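Local coordinates for Blo t 1 allergen (Blomia tropicalis, PDB 5JT8), which is a group 1 mite allergen of the papain family, probably made as a propeptide-inhibited cysteine protease zymogen, at residues 163-173 / 211-222. Sequence-based numbering, arbitrary orientation.
Unlike the reference sequence in segment 211-222: Asp-215 (reference Asn).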
loop_
_atom_site.group_PDB
_atom_site.type_symbol
_atom_site.label_atom_id
_atom_site.label_comp_id
_atom_site.label_asym_id
_atom_site.label_seq_id
_atom_site.Cartn_x
_atom_site.Cartn_y
_atom_site.Cartn_z
ATOM N N GLN A 163 -4.976 12.016 -6.146
ATOM C CA GLN A 163 -6.218 12.718 -5.834
ATOM C C GLN A 163 -7.214 12.565 -6.991
ATOM O O GLN A 163 -8.424 12.442 -6.772
ATOM C CB GLN A 163 -5.949 14.200 -5.536
ATOM C CG GLN A 163 -7.147 14.996 -4.996
ATOM C CD GLN A 163 -7.595 14.540 -3.622
ATOM O OE1 GLN A 163 -6.798 14.493 -2.679
ATOM N NE2 GLN A 163 -8.876 14.193 -3.502
ATOM N N GLU A 164 -6.709 12.558 -8.222
ATOM C CA GLU A 164 -7.581 12.397 -9.376
ATOM C C GLU A 164 -8.218 11.005 -9.341
ATOM O O GLU A 164 -9.365 10.835 -9.745
ATOM C CB GLU A 164 -6.835 12.593 -10.702
ATOM C CG GLU A 164 -7.780 12.467 -11.911
ATOM C CD GLU A 164 -7.120 12.658 -13.256
ATOM O OE1 GLU A 164 -5.872 12.759 -13.318
ATOM O OE2 GLU A 164 -7.859 12.684 -14.267
ATOM N N LEU A 165 -7.470 10.012 -8.870
ATOM C CA LEU A 165 -8.023 8.673 -8.702
ATOM C C LEU A 165 -9.120 8.686 -7.632
ATOM O O LEU A 165 -10.209 8.131 -7.826
ATOM C CB LEU A 165 -6.931 7.672 -8.326
ATOM C CG LEU A 165 -6.007 7.207 -9.451
ATOM C CD1 LEU A 165 -4.895 6.328 -8.908
ATOM C CD2 LEU A 165 -6.803 6.484 -10.571
ATOM N N VAL A 166 -8.829 9.339 -6.515
ATOM C CA VAL A 166 -9.742 9.384 -5.383
ATOM C C VAL A 166 -11.089 9.971 -5.785
ATOM O O VAL A 166 -12.146 9.464 -5.396
ATOM C CB VAL A 166 -9.130 10.189 -4.230
ATOM C CG1 VAL A 166 -10.181 10.550 -3.186
ATOM C CG2 VAL A 166 -7.971 9.408 -3.602
ATOM N N ASP A 167 -11.055 11.009 -6.611
ATOM C CA ASP A 167 -12.275 11.717 -6.944
ATOM C C ASP A 167 -12.992 11.181 -8.161
ATOM O O ASP A 167 -14.214 11.197 -8.215
ATOM C CB ASP A 167 -11.963 13.185 -7.151
ATOM C CG ASP A 167 -11.410 13.818 -5.906
ATOM O OD1 ASP A 167 -11.615 13.248 -4.814
ATOM O OD2 ASP A 167 -10.765 14.873 -6.024
ATOM N N CYS A 168 -12.239 10.704 -9.138
ATOM C CA CYS A 168 -12.836 10.467 -10.429
ATOM C C CYS A 168 -13.153 8.997 -10.660
ATOM O O CYS A 168 -13.774 8.655 -11.664
ATOM C CB CYS A 168 -11.934 11.025 -11.523
ATOM S SG CYS A 168 -11.625 12.808 -11.308
ATOM N N THR A 169 -12.739 8.139 -9.725
ATOM C CA THR A 169 -13.201 6.748 -9.708
ATOM C C THR A 169 -14.234 6.577 -8.605
ATOM O O THR A 169 -14.708 5.465 -8.346
ATOM C CB THR A 169 -12.049 5.715 -9.486
ATOM O OG1 THR A 169 -11.518 5.849 -8.163
ATOM C CG2 THR A 169 -10.941 5.911 -10.479
ATOM N N TYR A 170 -14.585 7.695 -7.970
ATOM C CA TYR A 170 -15.601 7.720 -6.927
ATOM C C TYR A 170 -16.961 7.276 -7.473
ATOM O O TYR A 170 -17.520 7.923 -8.366
ATOM C CB TYR A 170 -15.708 9.129 -6.331
ATOM C CG TYR A 170 -16.506 9.201 -5.046
ATOM C CD1 TYR A 170 -16.345 8.248 -4.052
ATOM C CD2 TYR A 170 -17.398 10.230 -4.819
ATOM C CE1 TYR A 170 -17.063 8.317 -2.872
ATOM C CE2 TYR A 170 -18.113 10.311 -3.644
ATOM C CZ TYR A 170 -17.944 9.352 -2.672
ATOM O OH TYR A 170 -18.666 9.434 -1.495
ATOM N N ASN A 171 -17.488 6.188 -6.913
ATOM C CA ASN A 171 -18.720 5.560 -7.414
ATOM C C ASN A 171 -19.884 6.542 -7.591
ATOM O O ASN A 171 -20.590 6.496 -8.602
ATOM C CB ASN A 171 -19.149 4.427 -6.479
ATOM C CG ASN A 171 -20.197 3.512 -7.102
ATOM O OD1 ASN A 171 -20.742 3.794 -8.166
ATOM N ND2 ASN A 171 -20.477 2.403 -6.432
ATOM N N ARG A 172 -20.071 7.431 -6.622
ATOM C CA ARG A 172 -21.137 8.443 -6.706
ATOM C C ARG A 172 -20.951 9.409 -7.882
ATOM O O ARG A 172 -21.920 9.964 -8.396
ATOM C CB ARG A 172 -21.218 9.241 -5.406
ATOM C CG ARG A 172 -21.887 8.511 -4.257
ATOM C CD ARG A 172 -22.869 9.446 -3.521
ATOM N NE ARG A 172 -22.224 10.175 -2.438
ATOM C CZ ARG A 172 -22.787 11.164 -1.753
ATOM N NH1 ARG A 172 -24.021 11.561 -2.033
ATOM N NH2 ARG A 172 -22.107 11.755 -0.784
ATOM N N TYR A 173 -19.705 9.620 -8.290
ATOM C CA TYR A 173 -19.409 10.504 -9.407
ATOM C C TYR A 173 -19.596 9.786 -10.738
ATOM O O TYR A 173 -20.262 10.291 -11.649
ATOM C CB TYR A 173 -17.970 11.049 -9.317
ATOM C CG TYR A 173 -17.567 11.807 -10.569
ATOM C CD1 TYR A 173 -18.055 13.093 -10.817
ATOM C CD2 TYR A 173 -16.732 11.228 -11.518
ATOM C CE1 TYR A 173 -17.703 13.781 -11.969
ATOM C CE2 TYR A 173 -16.382 11.906 -12.673
ATOM C CZ TYR A 173 -16.865 13.178 -12.888
ATOM O OH TYR A 173 -16.506 13.843 -14.034
ATOM N N THR A 211 -11.957 13.194 -0.055
ATOM C CA THR A 211 -12.770 12.968 -1.241
ATOM C C THR A 211 -13.340 14.282 -1.762
ATOM O O THR A 211 -14.030 15.000 -1.037
ATOM C CB THR A 211 -13.900 11.970 -0.943
ATOM O OG1 THR A 211 -13.314 10.762 -0.444
ATOM C CG2 THR A 211 -14.684 11.650 -2.206
ATOM N N GLN A 212 -13.022 14.609 -3.007
ATOM C CA GLN A 212 -13.520 15.837 -3.616
ATOM C C GLN A 212 -14.392 15.520 -4.806
ATOM O O GLN A 212 -14.489 14.363 -5.216
ATOM C CB GLN A 212 -12.373 16.739 -4.065
ATOM C CG GLN A 212 -11.374 17.067 -2.974
ATOM C CD GLN A 212 -10.096 17.673 -3.520
ATOM O OE1 GLN A 212 -9.670 17.372 -4.640
ATOM N NE2 GLN A 212 -9.479 18.526 -2.732
ATOM N N TRP A 213 -15.007 16.554 -5.365
ATOM C CA TRP A 213 -15.677 16.438 -6.646
ATOM C C TRP A 213 -14.656 16.336 -7.770
ATOM O O TRP A 213 -13.734 17.153 -7.861
ATOM C CB TRP A 213 -16.601 17.628 -6.886
ATOM C CG TRP A 213 -18.006 17.361 -6.497
ATOM C CD1 TRP A 213 -18.568 17.581 -5.277
ATOM C CD2 TRP A 213 -19.045 16.814 -7.325
ATOM N NE1 TRP A 213 -19.888 17.210 -5.289
ATOM C CE2 TRP A 213 -20.208 16.740 -6.536
ATOM C CE3 TRP A 213 -19.105 16.388 -8.656
ATOM C CZ2 TRP A 213 -21.422 16.262 -7.034
ATOM C CZ3 TRP A 213 -20.309 15.909 -9.150
ATOM C CH2 TRP A 213 -21.451 15.854 -8.340
ATOM N N CYS A 214 -14.831 15.329 -8.620
ATOM C CA CYS A 214 -13.911 15.082 -9.721
ATOM C C CYS A 214 -13.853 16.277 -10.659
ATOM O O CYS A 214 -14.876 16.823 -11.086
ATOM C CB CYS A 214 -14.315 13.826 -10.499
ATOM S SG CYS A 214 -13.386 13.546 -12.027
ATOM N N ASP A 215 -12.637 16.706 -10.948
ATOM C CA ASP A 215 -12.434 17.678 -11.990
ATOM C C ASP A 215 -11.917 16.910 -13.194
ATOM O O ASP A 215 -10.803 16.405 -13.172
ATOM C CB ASP A 215 -11.459 18.773 -11.552
ATOM C CG ASP A 215 -11.286 19.860 -12.605
ATOM O OD1 ASP A 215 -11.633 19.613 -13.780
ATOM O OD2 ASP A 215 -10.792 20.958 -12.264
ATOM N N PRO A 216 -12.745 16.808 -14.245
ATOM C CA PRO A 216 -12.341 16.157 -15.494
ATOM C C PRO A 216 -11.769 17.141 -16.538
ATOM O O PRO A 216 -11.135 16.696 -17.492
ATOM C CB PRO A 216 -13.650 15.536 -15.978
ATOM C CG PRO A 216 -14.701 16.581 -15.546
ATOM C CD PRO A 216 -14.174 17.190 -14.253
ATOM N N ASP A 217 -11.990 18.447 -16.375
ATOM C CA ASP A 217 -11.390 19.410 -17.308
ATOM C C ASP A 217 -10.059 19.925 -16.765
ATOM O O ASP A 217 -9.724 21.108 -16.901
ATOM C CB ASP A 217 -12.323 20.598 -17.624
ATOM C CG ASP A 217 -12.642 21.456 -16.411
ATOM O OD1 ASP A 217 -13.106 20.922 -15.389
ATOM O OD2 ASP A 217 -12.403 22.679 -16.473
ATOM N N VAL A 218 -9.308 19.026 -16.137
ATOM C CA VAL A 218 -7.925 19.310 -15.796
ATOM C C VAL A 218 -7.092 19.027 -17.021
ATOM O O VAL A 218 -7.141 17.921 -17.557
ATOM C CB VAL A 218 -7.401 18.446 -14.635
ATOM C CG1 VAL A 218 -6.052 18.973 -14.165
ATOM C CG2 VAL A 218 -8.387 18.430 -13.498
ATOM N N GLU A 219 -6.320 20.003 -17.478
ATOM C CA GLU A 219 -5.419 19.697 -18.567
ATOM C C GLU A 219 -4.043 19.386 -17.984
ATOM O O GLU A 219 -3.849 19.356 -16.761
ATOM C CB GLU A 219 -5.356 20.829 -19.603
ATOM C CG GLU A 219 -5.036 20.290 -21.010
ATOM C CD GLU A 219 -4.862 21.368 -22.051
ATOM O OE1 GLU A 219 -4.622 22.528 -21.663
ATOM O OE2 GLU A 219 -4.963 21.054 -23.259
ATOM N N GLY A 220 -3.092 19.140 -18.865
ATOM C CA GLY A 220 -1.809 18.630 -18.453
ATOM C C GLY A 220 -1.694 17.343 -19.212
ATOM O O GLY A 220 -2.701 16.789 -19.652
ATOM N N GLN A 221 -0.476 16.869 -19.398
ATOM C CA GLN A 221 -0.293 15.607 -20.077
ATOM C C GLN A 221 -0.934 14.489 -19.248
ATOM O O GLN A 221 -0.970 14.569 -18.017
ATOM C CB GLN A 221 1.188 15.345 -20.305
ATOM C CG GLN A 221 1.455 14.114 -21.127
ATOM C CD GLN A 221 2.697 14.262 -21.952
ATOM O OE1 GLN A 221 3.148 15.381 -22.214
ATOM N NE2 GLN A 221 3.264 13.138 -22.376
ATOM N N ARG A 222 -1.453 13.464 -19.913
ATOM C CA ARG A 222 -2.049 12.342 -19.201
ATOM C C ARG A 222 -1.242 11.091 -19.431
ATOM O O ARG A 222 -0.832 10.800 -20.549
ATOM C CB ARG A 222 -3.512 12.126 -19.623
ATOM C CG ARG A 222 -4.451 13.121 -18.974
ATOM C CD ARG A 222 -5.917 12.880 -19.278
ATOM N NE ARG A 222 -6.734 13.910 -18.639
ATOM C CZ ARG A 222 -7.350 13.763 -17.468
ATOM N NH1 ARG A 222 -7.269 12.614 -16.809
ATOM N NH2 ARG A 222 -8.065 14.763 -16.963
HETATM O O HOH W 1 -15.878 13.056 -7.515
#
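Cys-168, the last residue of helix 162-168, is joined to Cys-214 by a disulfide (SG to SG 2.0 Å, chi3 98°), and packing is tightest around this bridge. At chi1 172°, the Cys-214 sulfur swings away from its own N toward Cys-168, leaving CB centrally over one face of the Tyr-173 ring, a CH-pi contact 3.4 Å from the centroid. Just before Cys-168, the buried carboxylate of Asp-167 takes the backbone N of Gln-212 on OD1 at 2.7 Å, nearly straight but from above the carboxylate plane; the Tyr-205 hydroxyl hydrogen-bonds OD2. A water completes the junction, donating to Asp-167 O and Gln-212 O and accepting from Cys-214 N. One helical turn before the cysteine, the syn lone pair of Glu-164 OE2 receives Arg-222 NH1 at 2.6 Å in a salt bridge; the Tyr-193 hydroxyl shares OE2, and Val-200 N holds OE1. The outer side is looser: exposed Trp-213 brings CZ3 to the edge of Tyr-173, 4.0 Å from CD1, Pro-216 CG touches the Tyr-173 hydroxyl, and Thr-211 CG2 lies over a face of partly exposed Tyr-170. A disulfide tying the end of this short helix to a long irregular loop is typical of the helical domain of papain-like cysteine proteases.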